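Conserved domain protein (Porphyromonas gingivalis, PDB 3PNN) is probably a glycosyltransferase that forms glycosidic linkages, built on an alpha/beta/alpha Rossmann-like fold. Local coordinates at residues S58-F63 and L79-L84; D112-P117 and D223-S228; H177-V182 and D255-G260; I195-E200 and C205-D210; R272-T277 and P283-K288. All coordinates share one frame; numbering follows the deposited sequence.

Interaction 1: S58-F63 and L79-L84; sequences SFEKEF and LVFQEL
The carboxylate of Glu60 lies against the end of the Phe81 ring while both of its oxygens are held from outside the pair: OE2 pairs with Arg64 NE in a salt bridge, and OE1 is hydrogen-bonded to His57 ND1. Those two bonds fix the rotation of the group, whose plane is turned 54° from the ring. Its OE2 stands 3.6 Å from Phe81 CZ and its OE1 3.7 Å from Phe81 CE1. With CG anti to the backbone N (chi1 171°) and the chain extended beyond it, Glu60 crosses the ring at about a right angle, its CG 3.9 Å from Phe81 CE1. One turn on, Phe63 CE2 meets the methyl Leu79 CD2 at 3.8 Å, purely apolar packing. A water bridges the backbone of the first segment to the second, accepting from Ser58 N at 3.1 Å and donating to Glu83 OE1 at 3.0 Å, just ahead of Phe59, the N-cap of the helix. The contact belongs to the beta-alpha-beta unit of strand 50-55, helix 60-71 and strand 77-81. Phe53 meets Phe63 edge-to-face, His57 stacks on Phe81, and Leu79 also packs on Leu68 of the helix.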
# COMPACT_ATOMS: atom_id res chain seq x y z
N SER A 58 -13.58 10.86 -11.06
CA SER A 58 -14.78 11.26 -10.32
C SER A 58 -14.51 12.17 -9.11
O SER A 58 -15.41 12.87 -8.65
CB SER A 58 -15.58 10.02 -9.86
OG SER A 58 -14.97 9.38 -8.77
N PHE A 59 -13.29 12.16 -8.60
CA PHE A 59 -12.96 13.06 -7.49
C PHE A 59 -11.69 13.87 -7.75
O PHE A 59 -11.05 14.37 -6.82
CB PHE A 59 -12.90 12.32 -6.14
CG PHE A 59 -11.88 11.21 -6.07
CD1 PHE A 59 -10.63 11.43 -5.53
CD2 PHE A 59 -12.19 9.92 -6.49
CE1 PHE A 59 -9.69 10.41 -5.42
CE2 PHE A 59 -11.26 8.90 -6.40
CZ PHE A 59 -10.00 9.14 -5.86
N GLU A 60 -11.35 14.04 -9.02
CA GLU A 60 -10.13 14.73 -9.38
C GLU A 60 -10.17 16.20 -8.96
O GLU A 60 -9.21 16.73 -8.42
CB GLU A 60 -9.89 14.62 -10.88
CG GLU A 60 -8.76 15.47 -11.40
CD GLU A 60 -8.68 15.43 -12.92
OE1 GLU A 60 -9.57 14.82 -13.56
OE2 GLU A 60 -7.72 16.01 -13.48
N LYS A 61 -11.30 16.86 -9.20
CA LYS A 61 -11.39 18.29 -8.88
C LYS A 61 -11.07 18.56 -7.42
O LYS A 61 -10.26 19.43 -7.09
CB LYS A 61 -12.76 18.87 -9.25
CG LYS A 61 -12.85 20.37 -9.02
CD LYS A 61 -14.26 20.90 -9.32
CE LYS A 61 -14.39 22.37 -8.96
NZ LYS A 61 -15.75 22.90 -9.28
N GLU A 62 -11.71 17.82 -6.52
CA GLU A 62 -11.47 18.05 -5.10
C GLU A 62 -10.10 17.56 -4.68
O GLU A 62 -9.49 18.12 -3.77
CB GLU A 62 -12.58 17.42 -4.25
CG GLU A 62 -13.95 18.04 -4.58
CD GLU A 62 -15.04 17.76 -3.56
OE1 GLU A 62 -15.00 16.69 -2.91
OE2 GLU A 62 -15.95 18.60 -3.41
N PHE A 63 -9.61 16.50 -5.33
CA PHE A 63 -8.27 16.03 -4.99
C PHE A 63 -7.26 17.14 -5.28
O PHE A 63 -6.38 17.42 -4.47
CB PHE A 63 -7.90 14.75 -5.77
CG PHE A 63 -6.77 13.98 -5.14
CD1 PHE A 63 -7.02 12.98 -4.21
CD2 PHE A 63 -5.44 14.26 -5.48
CE1 PHE A 63 -5.98 12.26 -3.62
CE2 PHE A 63 -4.39 13.55 -4.89
CZ PHE A 63 -4.66 12.55 -3.96
N LEU A 79 -0.61 13.09 -11.06
CA LEU A 79 -1.80 12.24 -10.96
C LEU A 79 -1.89 11.26 -12.13
O LEU A 79 -1.64 11.61 -13.28
CB LEU A 79 -3.08 13.09 -10.96
CG LEU A 79 -3.20 14.12 -9.85
CD1 LEU A 79 -4.53 14.89 -9.99
CD2 LEU A 79 -3.10 13.45 -8.49
N VAL A 80 -2.23 10.01 -11.81
CA VAL A 80 -2.65 9.04 -12.82
C VAL A 80 -4.03 8.53 -12.43
O VAL A 80 -4.47 8.71 -11.29
CB VAL A 80 -1.65 7.86 -13.01
CG1 VAL A 80 -0.30 8.40 -13.45
CG2 VAL A 80 -1.51 6.99 -11.74
N PHE A 81 -4.74 7.93 -13.38
CA PHE A 81 -6.17 7.66 -13.18
C PHE A 81 -6.55 6.20 -13.38
O PHE A 81 -6.27 5.62 -14.42
CB PHE A 81 -7.00 8.55 -14.11
CG PHE A 81 -6.80 10.01 -13.86
CD1 PHE A 81 -7.58 10.68 -12.94
CD2 PHE A 81 -5.78 10.70 -14.51
CE1 PHE A 81 -7.37 12.04 -12.68
CE2 PHE A 81 -5.56 12.04 -14.26
CZ PHE A 81 -6.36 12.71 -13.34
N GLN A 82 -7.22 5.62 -12.38
CA GLN A 82 -7.71 4.25 -12.51
C GLN A 82 -9.14 4.27 -12.99
O GLN A 82 -10.03 4.72 -12.27
CB GLN A 82 -7.64 3.51 -11.17
CG GLN A 82 -8.16 2.07 -11.25
CD GLN A 82 -8.37 1.41 -9.89
OE1 GLN A 82 -8.76 2.06 -8.92
NE2 GLN A 82 -8.13 0.10 -9.82
N GLU A 83 -9.37 3.79 -14.21
CA GLU A 83 -10.72 3.68 -14.75
C GLU A 83 -11.02 2.23 -15.18
O GLU A 83 -10.11 1.47 -15.51
CB GLU A 83 -10.93 4.65 -15.92
CG GLU A 83 -10.60 6.12 -15.61
CD GLU A 83 -11.42 6.72 -14.45
OE1 GLU A 83 -12.59 6.31 -14.25
OE2 GLU A 83 -10.89 7.62 -13.76
N LEU A 84 -12.30 1.88 -15.17
CA LEU A 84 -12.72 0.52 -15.49
C LEU A 84 -12.32 0.07 -16.89
O LEU A 84 -12.06 -1.11 -17.12
CB LEU A 84 -14.24 0.38 -15.31
CG LEU A 84 -14.80 0.52 -13.89
CD1 LEU A 84 -16.32 0.72 -13.94
CD2 LEU A 84 -14.42 -0.69 -13.05
O HOH W 1 -14.03 8.03 -12.31

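Interaction 2: D112-P117 and D223-S228; sequences DAIREP and DYFDYS
Phe225 and the guanidinium of Arg115 meet with their planes 31° apart, and the ring carbon Phe225 CD2 approaches the guanidinium at its edge, 3.9 Å from Arg115 NH1. The Phe225 ring also meets that of Phe118, the two planes nearly parallel. Both Arg115 NH1 and the carbonyl of Ile114 come to the Phe225 ring obliquely, and Ile114 O is 3.7 Å from Phe225 CE2. The same oxygen receives a weak, bent hydrogen bond from Arg115 NH1 (3.0 Å, 127° at the hydrogen). Bends at chi2 and chi3 fold the Arg115 chain back, bringing its end near the ring although its CB heads away from the helix. Beside these polar contacts, the branch carbon Ile114 CB packs at 4.0 Å on Phe225 CZ. In the Rossmann-like fold the contact joins the connection between helix 103-108 and strand 118-122 to the first turns of helix 223-239, which follows strand 217-220, the antiparallel neighbour of strand 118-122. Ile114 reaches on to Thr7 and Phe9 of strand 7-11. One residue before Phe225 on the helix, Tyr224 stacks its ring on that of Phe220 from strand 217-220.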
# COMPACT_ATOMS: atom_id res chain seq x y z
N ASP A 112 3.43 4.46 -17.24
CA ASP A 112 4.11 5.43 -18.12
C ASP A 112 4.79 6.57 -17.34
O ASP A 112 5.79 7.14 -17.80
CB ASP A 112 3.13 5.99 -19.16
CG ASP A 112 2.66 4.93 -20.15
OD1 ASP A 112 3.48 4.07 -20.54
OD2 ASP A 112 1.48 4.95 -20.53
N ALA A 113 4.27 6.87 -16.16
CA ALA A 113 4.78 7.98 -15.36
C ALA A 113 6.00 7.60 -14.53
O ALA A 113 6.80 8.45 -14.19
CB ALA A 113 3.69 8.52 -14.44
N ILE A 114 6.15 6.32 -14.19
CA ILE A 114 7.19 5.92 -13.26
C ILE A 114 8.26 5.13 -14.00
O ILE A 114 7.99 4.04 -14.51
CB ILE A 114 6.60 5.11 -12.10
CG1 ILE A 114 5.59 5.99 -11.35
CG2 ILE A 114 7.71 4.58 -11.19
CD1 ILE A 114 4.75 5.27 -10.30
N ARG A 115 9.47 5.67 -14.08
CA ARG A 115 10.54 5.02 -14.84
C ARG A 115 11.80 4.87 -13.99
O ARG A 115 12.91 4.93 -14.50
CB ARG A 115 10.86 5.79 -16.13
CG ARG A 115 9.65 6.07 -17.05
CD ARG A 115 8.70 4.87 -17.20
NE ARG A 115 9.30 3.68 -17.83
CZ ARG A 115 8.83 2.44 -17.68
NH1 ARG A 115 7.77 2.21 -16.92
NH2 ARG A 115 9.44 1.42 -18.29
N GLU A 116 11.61 4.68 -12.69
CA GLU A 116 12.72 4.51 -11.77
C GLU A 116 12.21 3.62 -10.65
O GLU A 116 11.01 3.34 -10.59
CB GLU A 116 13.16 5.88 -11.23
CG GLU A 116 12.04 6.70 -10.58
CD GLU A 116 11.14 7.41 -11.59
OE1 GLU A 116 11.65 7.85 -12.64
OE2 GLU A 116 9.92 7.54 -11.34
N PRO A 117 13.10 3.16 -9.76
CA PRO A 117 12.62 2.38 -8.61
C PRO A 117 11.57 3.17 -7.82
O PRO A 117 11.68 4.39 -7.67
CB PRO A 117 13.89 2.17 -7.77
CG PRO A 117 15.02 2.20 -8.79
CD PRO A 117 14.58 3.23 -9.82
N ASP A 223 10.07 -2.97 -14.32
CA ASP A 223 9.73 -4.26 -14.96
C ASP A 223 8.51 -4.87 -14.28
O ASP A 223 7.83 -5.71 -14.84
CB ASP A 223 10.90 -5.24 -14.90
CG ASP A 223 11.58 -5.24 -13.54
OD1 ASP A 223 11.36 -6.20 -12.75
OD2 ASP A 223 12.31 -4.27 -13.25
N TYR A 224 8.25 -4.45 -13.05
CA TYR A 224 7.08 -4.94 -12.33
C TYR A 224 5.79 -4.61 -13.09
O TYR A 224 4.84 -5.39 -13.08
CB TYR A 224 7.01 -4.37 -10.89
CG TYR A 224 5.85 -4.96 -10.11
CD1 TYR A 224 5.89 -6.28 -9.68
CD2 TYR A 224 4.71 -4.21 -9.82
CE1 TYR A 224 4.84 -6.85 -8.97
CE2 TYR A 224 3.63 -4.78 -9.11
CZ TYR A 224 3.72 -6.09 -8.68
OH TYR A 224 2.69 -6.69 -7.99
N PHE A 225 5.74 -3.46 -13.76
CA PHE A 225 4.55 -3.15 -14.55
C PHE A 225 4.33 -4.18 -15.66
O PHE A 225 3.20 -4.56 -15.96
CB PHE A 225 4.63 -1.76 -15.18
CG PHE A 225 4.73 -0.64 -14.17
CD1 PHE A 225 3.70 -0.38 -13.27
CD2 PHE A 225 5.85 0.19 -14.16
CE1 PHE A 225 3.79 0.67 -12.35
CE2 PHE A 225 5.95 1.24 -13.25
CZ PHE A 225 4.92 1.48 -12.34
N ASP A 226 5.41 -4.61 -16.29
CA ASP A 226 5.32 -5.57 -17.39
C ASP A 226 4.87 -6.94 -16.91
O ASP A 226 4.03 -7.59 -17.55
CB ASP A 226 6.66 -5.71 -18.12
CG ASP A 226 7.07 -4.43 -18.83
OD1 ASP A 226 6.18 -3.69 -19.30
OD2 ASP A 226 8.29 -4.16 -18.92
N TYR A 227 5.43 -7.40 -15.80
CA TYR A 227 5.00 -8.68 -15.24
C TYR A 227 3.53 -8.59 -14.83
O TYR A 227 2.76 -9.54 -15.03
CB TYR A 227 5.87 -9.09 -14.04
CG TYR A 227 7.29 -9.45 -14.41
CD1 TYR A 227 7.57 -10.35 -15.44
CD2 TYR A 227 8.36 -8.89 -13.71
CE1 TYR A 227 8.90 -10.68 -15.76
CE2 TYR A 227 9.68 -9.21 -14.03
CZ TYR A 227 9.94 -10.10 -15.05
OH TYR A 227 11.25 -10.41 -15.35
N SER A 228 3.15 -7.46 -14.25
CA SER A 228 1.75 -7.27 -13.83
C SER A 228 0.82 -7.29 -15.01
O SER A 228 -0.30 -7.79 -14.92
CB SER A 228 1.55 -5.95 -13.09
OG SER A 228 2.26 -5.91 -11.86

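Interaction 3: H177-V182 and D255-G260; sequences HLLTGV and DLIRSG
This is apolar packing of a helix on a strand that carries a classic beta bulge: Thr180 and Gly181 both face Gln172 of the neighbouring strand 166-173. The segments of strand 179-182 and helix 255-259 run at 137°, their axes 7.8 Å apart at closest approach. Ile257 carries the contact. Its CG1 sits between the backbone N and the carbonyl carbon (chi1 61°), which carries CD1 to the strand, where it touches Leu179 CG at 3.8 Å and Leu179 O at 3.9 Å. The same methyl lies 4.0 Å from Gly181 N, against the bulged backbone. Leu179 continues the apolar layer onto Val264 and Val266 of strand 263-268, on which Ile257 also rests through Val264. Towards the surface Arg258 is linked to the strand through a water. That water donates to Thr180 O at 2.8 Å and accepts from Arg258 NH1 at 2.9 Å.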
# COMPACT_ATOMS: atom_id res chain seq x y z
N HIS A 177 16.12 -13.72 4.66
CA HIS A 177 15.21 -12.58 4.67
C HIS A 177 14.49 -12.39 3.33
O HIS A 177 14.11 -11.27 2.98
CB HIS A 177 15.97 -11.30 5.05
CG HIS A 177 16.49 -11.32 6.46
ND1 HIS A 177 17.39 -12.26 6.90
CD2 HIS A 177 16.23 -10.52 7.52
CE1 HIS A 177 17.67 -12.05 8.17
NE2 HIS A 177 16.98 -10.99 8.57
N LEU A 178 14.29 -13.48 2.60
CA LEU A 178 13.56 -13.42 1.33
C LEU A 178 12.16 -13.99 1.48
O LEU A 178 11.96 -15.03 2.11
CB LEU A 178 14.32 -14.18 0.24
CG LEU A 178 15.68 -13.60 -0.15
CD1 LEU A 178 16.38 -14.57 -1.11
CD2 LEU A 178 15.52 -12.21 -0.78
N LEU A 179 11.20 -13.28 0.90
CA LEU A 179 9.80 -13.67 0.91
C LEU A 179 9.62 -14.93 0.07
O LEU A 179 10.04 -14.97 -1.09
CB LEU A 179 8.94 -12.54 0.31
CG LEU A 179 7.42 -12.69 0.43
CD1 LEU A 179 7.05 -12.76 1.90
CD2 LEU A 179 6.67 -11.53 -0.29
N THR A 180 9.03 -15.97 0.64
CA THR A 180 8.81 -17.19 -0.14
C THR A 180 7.33 -17.37 -0.43
O THR A 180 6.95 -18.17 -1.27
CB THR A 180 9.35 -18.45 0.57
OG1 THR A 180 8.65 -18.63 1.81
CG2 THR A 180 10.84 -18.31 0.85
N GLY A 181 6.49 -16.61 0.28
CA GLY A 181 5.05 -16.68 0.05
C GLY A 181 4.32 -15.59 0.80
O GLY A 181 4.71 -15.20 1.89
N VAL A 182 3.24 -15.08 0.20
CA VAL A 182 2.37 -14.15 0.89
C VAL A 182 0.92 -14.41 0.49
O VAL A 182 0.60 -14.56 -0.69
CB VAL A 182 2.80 -12.68 0.63
CG1 VAL A 182 2.86 -12.38 -0.86
CG2 VAL A 182 1.87 -11.72 1.35
N ASP A 255 2.96 -14.97 -7.15
CA ASP A 255 3.16 -15.74 -8.36
C ASP A 255 4.58 -15.60 -8.88
O ASP A 255 5.20 -16.57 -9.31
CB ASP A 255 2.18 -15.31 -9.44
CG ASP A 255 2.25 -16.21 -10.68
OD1 ASP A 255 1.49 -17.19 -10.73
OD2 ASP A 255 3.08 -15.94 -11.58
N LEU A 256 5.11 -14.38 -8.84
CA LEU A 256 6.45 -14.11 -9.35
C LEU A 256 7.55 -14.76 -8.51
O LEU A 256 8.54 -15.27 -9.04
CB LEU A 256 6.69 -12.60 -9.42
CG LEU A 256 5.84 -11.84 -10.44
CD1 LEU A 256 6.18 -10.35 -10.36
CD2 LEU A 256 6.09 -12.39 -11.84
N ILE A 257 7.39 -14.73 -7.19
CA ILE A 257 8.38 -15.40 -6.35
C ILE A 257 8.29 -16.91 -6.47
O ILE A 257 9.31 -17.60 -6.46
CB ILE A 257 8.33 -14.96 -4.86
CG1 ILE A 257 6.99 -15.26 -4.22
CG2 ILE A 257 8.58 -13.48 -4.73
CD1 ILE A 257 6.74 -14.34 -2.98
N ARG A 258 7.08 -17.45 -6.61
CA ARG A 258 6.97 -18.89 -6.79
C ARG A 258 7.60 -19.39 -8.10
O ARG A 258 8.17 -20.48 -8.13
CB ARG A 258 5.51 -19.34 -6.70
CG ARG A 258 4.92 -19.17 -5.30
CD ARG A 258 3.53 -19.76 -5.22
NE ARG A 258 3.49 -21.14 -5.67
CZ ARG A 258 3.65 -22.20 -4.88
NH1 ARG A 258 3.85 -22.03 -3.57
NH2 ARG A 258 3.60 -23.43 -5.38
N SER A 259 7.52 -18.60 -9.16
CA SER A 259 8.12 -19.01 -10.43
C SER A 259 9.64 -18.76 -10.45
O SER A 259 10.36 -19.28 -11.31
CB SER A 259 7.47 -18.23 -11.57
OG SER A 259 7.84 -16.87 -11.46
N GLY A 260 10.12 -17.98 -9.49
CA GLY A 260 11.53 -17.61 -9.45
C GLY A 260 11.89 -16.36 -10.26
O GLY A 260 13.06 -15.96 -10.30
O HOH W 2 4.81 -20.00 -1.69

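Interaction 4: I195-E200 and C205-D210; sequences ISFRDE and CTLAED
A beta hairpin brings strands 194-198 and 204-207 together in antiparallel pairing: Phe197 and Cys205 form a hydrogen-bonded pair, Ser196 and Thr206 the non-hydrogen-bonded one beside it. Cys205 N donates to Phe197 O at 2.7 Å and 170°, while Phe197 N answers to Cys205 O at 2.9 Å. Further along, Leu207 N gives a more bent bond to Ile195 O (2.9 Å, 145°), and Ile195 N donates to a water at 2.8 Å. On the face that carries Phe197, Cys205 CB stands over the aromatic ring, 4.0 Å from its centroid, a CH-pi contact with the sulfur following obliquely. Leu207 CD1 meets the same ring at its edge, 3.6 Å from Phe197 CE2. Ile195 CD1 packs beside the carboxylate of Glu209, whose OE1 is in a salt bridge with Arg190. One ring thus receives a CH donor on its face and a methyl at its rim, so dispersion supplements the backbone bonds on this face.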
# COMPACT_ATOMS: atom_id res chain seq x y z
N ILE A 195 -2.91 -15.53 18.77
CA ILE A 195 -3.35 -14.93 17.52
C ILE A 195 -3.76 -16.04 16.55
O ILE A 195 -2.96 -16.93 16.26
CB ILE A 195 -2.23 -14.08 16.89
CG1 ILE A 195 -1.73 -13.02 17.89
CG2 ILE A 195 -2.69 -13.45 15.59
CD1 ILE A 195 -0.52 -12.22 17.39
N SER A 196 -5.00 -16.01 16.07
CA SER A 196 -5.43 -17.02 15.11
C SER A 196 -6.33 -16.48 13.99
O SER A 196 -6.88 -15.38 14.08
CB SER A 196 -6.10 -18.19 15.82
OG SER A 196 -7.07 -17.75 16.76
N PHE A 197 -6.43 -17.27 12.92
CA PHE A 197 -7.38 -17.05 11.84
C PHE A 197 -7.82 -18.42 11.32
O PHE A 197 -7.29 -19.44 11.75
CB PHE A 197 -6.77 -16.23 10.72
CG PHE A 197 -5.61 -16.90 10.02
CD1 PHE A 197 -5.81 -17.63 8.85
CD2 PHE A 197 -4.32 -16.79 10.52
CE1 PHE A 197 -4.75 -18.24 8.20
CE2 PHE A 197 -3.25 -17.40 9.87
CZ PHE A 197 -3.47 -18.13 8.71
N ARG A 198 -8.77 -18.44 10.40
CA ARG A 198 -9.20 -19.68 9.77
C ARG A 198 -8.85 -19.64 8.29
O ARG A 198 -9.12 -18.64 7.62
CB ARG A 198 -10.71 -19.88 9.94
CG ARG A 198 -11.15 -20.17 11.36
CD ARG A 198 -12.65 -20.43 11.40
NE ARG A 198 -13.12 -20.78 12.74
CZ ARG A 198 -13.18 -22.02 13.21
NH1 ARG A 198 -13.62 -22.25 14.44
NH2 ARG A 198 -12.79 -23.04 12.45
N ASP A 199 -8.26 -20.72 7.78
CA ASP A 199 -7.89 -20.76 6.37
C ASP A 199 -9.05 -21.19 5.47
O ASP A 199 -10.18 -21.36 5.94
CB ASP A 199 -6.64 -21.62 6.13
CG ASP A 199 -6.90 -23.12 6.29
OD1 ASP A 199 -8.06 -23.53 6.51
OD2 ASP A 199 -5.92 -23.88 6.19
N GLU A 200 -8.76 -21.36 4.18
CA GLU A 200 -9.78 -21.72 3.19
C GLU A 200 -10.56 -22.97 3.58
O GLU A 200 -11.75 -23.08 3.30
CB GLU A 200 -9.14 -21.93 1.82
CG GLU A 200 -7.84 -21.17 1.59
CD GLU A 200 -6.62 -21.98 2.01
OE1 GLU A 200 -6.15 -22.81 1.21
OE2 GLU A 200 -6.13 -21.77 3.14
N CYS A 205 -5.62 -21.53 12.28
CA CYS A 205 -4.18 -21.47 12.28
C CYS A 205 -3.74 -20.38 13.26
O CYS A 205 -4.39 -19.34 13.36
CB CYS A 205 -3.66 -21.14 10.88
SG CYS A 205 -4.28 -22.21 9.55
N THR A 206 -2.66 -20.63 13.98
CA THR A 206 -2.13 -19.62 14.89
C THR A 206 -0.91 -18.93 14.32
O THR A 206 -0.27 -19.42 13.39
CB THR A 206 -1.80 -20.20 16.28
OG1 THR A 206 -0.76 -21.19 16.15
CG2 THR A 206 -3.03 -20.84 16.89
N LEU A 207 -0.60 -17.76 14.88
CA LEU A 207 0.51 -16.95 14.42
C LEU A 207 1.28 -16.47 15.64
O LEU A 207 0.67 -16.07 16.63
CB LEU A 207 -0.04 -15.73 13.66
CG LEU A 207 -0.03 -15.61 12.14
CD1 LEU A 207 -0.05 -16.94 11.42
CD2 LEU A 207 -1.18 -14.71 11.67
N ALA A 208 2.60 -16.49 15.56
CA ALA A 208 3.43 -15.91 16.61
C ALA A 208 3.24 -14.39 16.65
O ALA A 208 2.88 -13.78 15.64
CB ALA A 208 4.90 -16.24 16.36
N GLU A 209 3.50 -13.78 17.81
CA GLU A 209 3.39 -12.32 17.92
C GLU A 209 4.27 -11.59 16.90
O GLU A 209 3.91 -10.51 16.41
CB GLU A 209 3.75 -11.87 19.33
CG GLU A 209 2.75 -12.29 20.40
CD GLU A 209 1.45 -11.50 20.35
OE1 GLU A 209 1.46 -10.34 19.88
OE2 GLU A 209 0.42 -12.03 20.81
N ASP A 210 5.44 -12.17 16.61
CA ASP A 210 6.40 -11.53 15.71
C ASP A 210 6.33 -12.02 14.26
O ASP A 210 7.20 -11.71 13.45
CB ASP A 210 7.83 -11.70 16.23
CG ASP A 210 8.27 -13.16 16.29
OD1 ASP A 210 7.43 -14.05 16.04
OD2 ASP A 210 9.45 -13.41 16.59
O HOH W 3 -0.27 -16.42 18.94

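Interaction 5: R272-T277 and P283-K288; sequences RWFGVT and PGVVAK
Val285 is touched by three consecutive residues of the 272-277 loop. Its CG1 packs at 3.6 Å on Phe274 CD1, and its CG2 lies 3.7 Å from Gly275 O and 4.0 Å from Val276 CG2. With CG1 anti to the backbone N (chi1 176°), that methyl faces the ring while CG2 faces Gly275 O and Val276. One turn along the helix, Lys288 sets its CB over a face of the Phe274 ring, 4.2 Å from the centroid and 17° off the normal. This is a CH-pi contact made by the aliphatic root of the chain; the lysine is modelled in two conformers and its further course is uncertain. The Phe274 ring stacks with Phe126, and a backbone hydrogen bond joins these two residues as well. Within the loop, Gly275 N lies 3.5 Å above the plane of the Trp273 indole, offset toward its rim; on that side Trp273 occupies the space next to Gly275. The indole in turn is positioned by a hydrogen bond from NE1 to Asp125 OD1 and by a cation-pi contact with Arg168. A bound glycerol, probably from the crystallisation liquor, lies about 4 Å from the Val276 side chain. Outward, Phe274 continues along helix 282-294 to Leu289 and Leu292, Val285 touches Ile28 in another loop, and the 272-277 loop links strand 263-268 to this helix.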
# COMPACT_ATOMS: atom_id res chain seq x y z
N ARG A 272 6.61 1.38 13.77
CA ARG A 272 5.36 0.72 14.10
C ARG A 272 4.19 1.31 13.31
O ARG A 272 4.00 2.53 13.30
CB ARG A 272 5.10 0.85 15.60
CG ARG A 272 6.16 0.14 16.45
CD ARG A 272 5.76 -1.31 16.64
NE ARG A 272 4.52 -1.37 17.41
CZ ARG A 272 4.46 -1.56 18.72
NH1 ARG A 272 3.28 -1.59 19.33
NH2 ARG A 272 5.57 -1.74 19.43
N TRP A 273 3.40 0.44 12.69
CA TRP A 273 2.22 0.82 11.92
C TRP A 273 1.09 1.23 12.85
O TRP A 273 0.93 0.68 13.94
CB TRP A 273 1.76 -0.37 11.07
CG TRP A 273 0.36 -0.20 10.50
CD1 TRP A 273 0.02 0.31 9.28
CD2 TRP A 273 -0.88 -0.56 11.13
NE1 TRP A 273 -1.35 0.31 9.12
CE2 TRP A 273 -1.92 -0.22 10.25
CE3 TRP A 273 -1.20 -1.13 12.37
CZ2 TRP A 273 -3.27 -0.45 10.55
CZ3 TRP A 273 -2.54 -1.35 12.67
CH2 TRP A 273 -3.55 -1.00 11.77
N PHE A 274 0.30 2.21 12.43
CA PHE A 274 -1.06 2.29 12.94
C PHE A 274 -2.05 2.82 11.93
O PHE A 274 -1.68 3.38 10.90
CB PHE A 274 -1.15 3.03 14.27
CG PHE A 274 -0.39 4.29 14.33
CD1 PHE A 274 -0.97 5.48 13.90
CD2 PHE A 274 0.90 4.32 14.85
CE1 PHE A 274 -0.27 6.69 13.97
CE2 PHE A 274 1.61 5.51 14.92
CZ PHE A 274 1.02 6.70 14.48
N GLY A 275 -3.32 2.61 12.22
CA GLY A 275 -4.36 2.90 11.26
C GLY A 275 -5.70 2.64 11.91
O GLY A 275 -5.78 2.01 12.97
N VAL A 276 -6.75 3.14 11.27
CA VAL A 276 -8.08 3.03 11.82
C VAL A 276 -8.80 1.91 11.09
O VAL A 276 -9.25 2.10 9.97
CB VAL A 276 -8.86 4.35 11.66
CG1 VAL A 276 -10.31 4.21 12.19
CG2 VAL A 276 -8.13 5.49 12.34
N THR A 277 -8.88 0.74 11.71
CA THR A 277 -9.62 -0.38 11.11
C THR A 277 -11.09 -0.27 11.46
O THR A 277 -11.96 -0.39 10.60
CB THR A 277 -9.07 -1.75 11.56
OG1 THR A 277 -7.65 -1.76 11.42
CG2 THR A 277 -9.67 -2.86 10.71
N PRO A 283 -9.49 7.00 18.36
CA PRO A 283 -8.89 7.79 19.45
C PRO A 283 -7.46 7.34 19.77
O PRO A 283 -6.63 8.18 20.14
CB PRO A 283 -9.84 7.52 20.63
CG PRO A 283 -11.15 7.28 19.97
CD PRO A 283 -10.83 6.50 18.72
N GLY A 284 -7.16 6.06 19.61
CA GLY A 284 -5.82 5.57 19.90
C GLY A 284 -4.83 6.11 18.90
O GLY A 284 -3.68 6.40 19.24
N VAL A 285 -5.26 6.26 17.65
CA VAL A 285 -4.41 6.82 16.62
C VAL A 285 -4.20 8.31 16.87
O VAL A 285 -3.07 8.80 16.77
CB VAL A 285 -5.00 6.57 15.21
CG1 VAL A 285 -4.13 7.25 14.14
CG2 VAL A 285 -5.10 5.06 14.94
N VAL A 286 -5.27 9.03 17.18
CA VAL A 286 -5.14 10.44 17.60
C VAL A 286 -4.09 10.57 18.72
O VAL A 286 -3.22 11.44 18.69
CB VAL A 286 -6.49 11.00 18.09
CG1 VAL A 286 -6.31 12.38 18.72
CG2 VAL A 286 -7.52 11.07 16.93
N ALA A 287 -4.18 9.70 19.71
CA ALA A 287 -3.26 9.78 20.85
C ALA A 287 -1.81 9.50 20.44
O ALA A 287 -0.88 10.15 20.92
CB ALA A 287 -3.71 8.84 21.98
N LYS A 288 -1.60 8.54 19.55
CA LYS A 288 -0.25 8.20 19.13
C LYS A 288 0.40 9.34 18.36
O LYS A 288 1.58 9.65 18.55
CB LYS A 288 -0.22 6.92 18.29
CG LYS A 288 1.18 6.52 17.87
CD LYS A 288 2.07 6.25 19.07
CE LYS A 288 3.46 5.81 18.65
NZ LYS A 288 4.32 5.56 19.83

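Overall arrangement
From the N terminus, interaction 1 closes a short loop inside one beta-alpha-beta unit before interaction 2 opens, and the two touch where Val80 meets Ala113. Interaction 2 then spans over a hundred residues, returning at helix 223-239 after the strands of the middle of the chain. Within that span interaction 3 opens, and the hairpin of interaction 4 is nested inside both. Interaction 3 closes at helix 249-259, beyond the end of interaction 2, so the two cross; Tyr224 and Tyr227 pack on Leu256 between them. Interaction 5 closes last, binding the loop after strand 263-268 to helix 282-294, its nearest atoms about 9 Å from those of interaction 4.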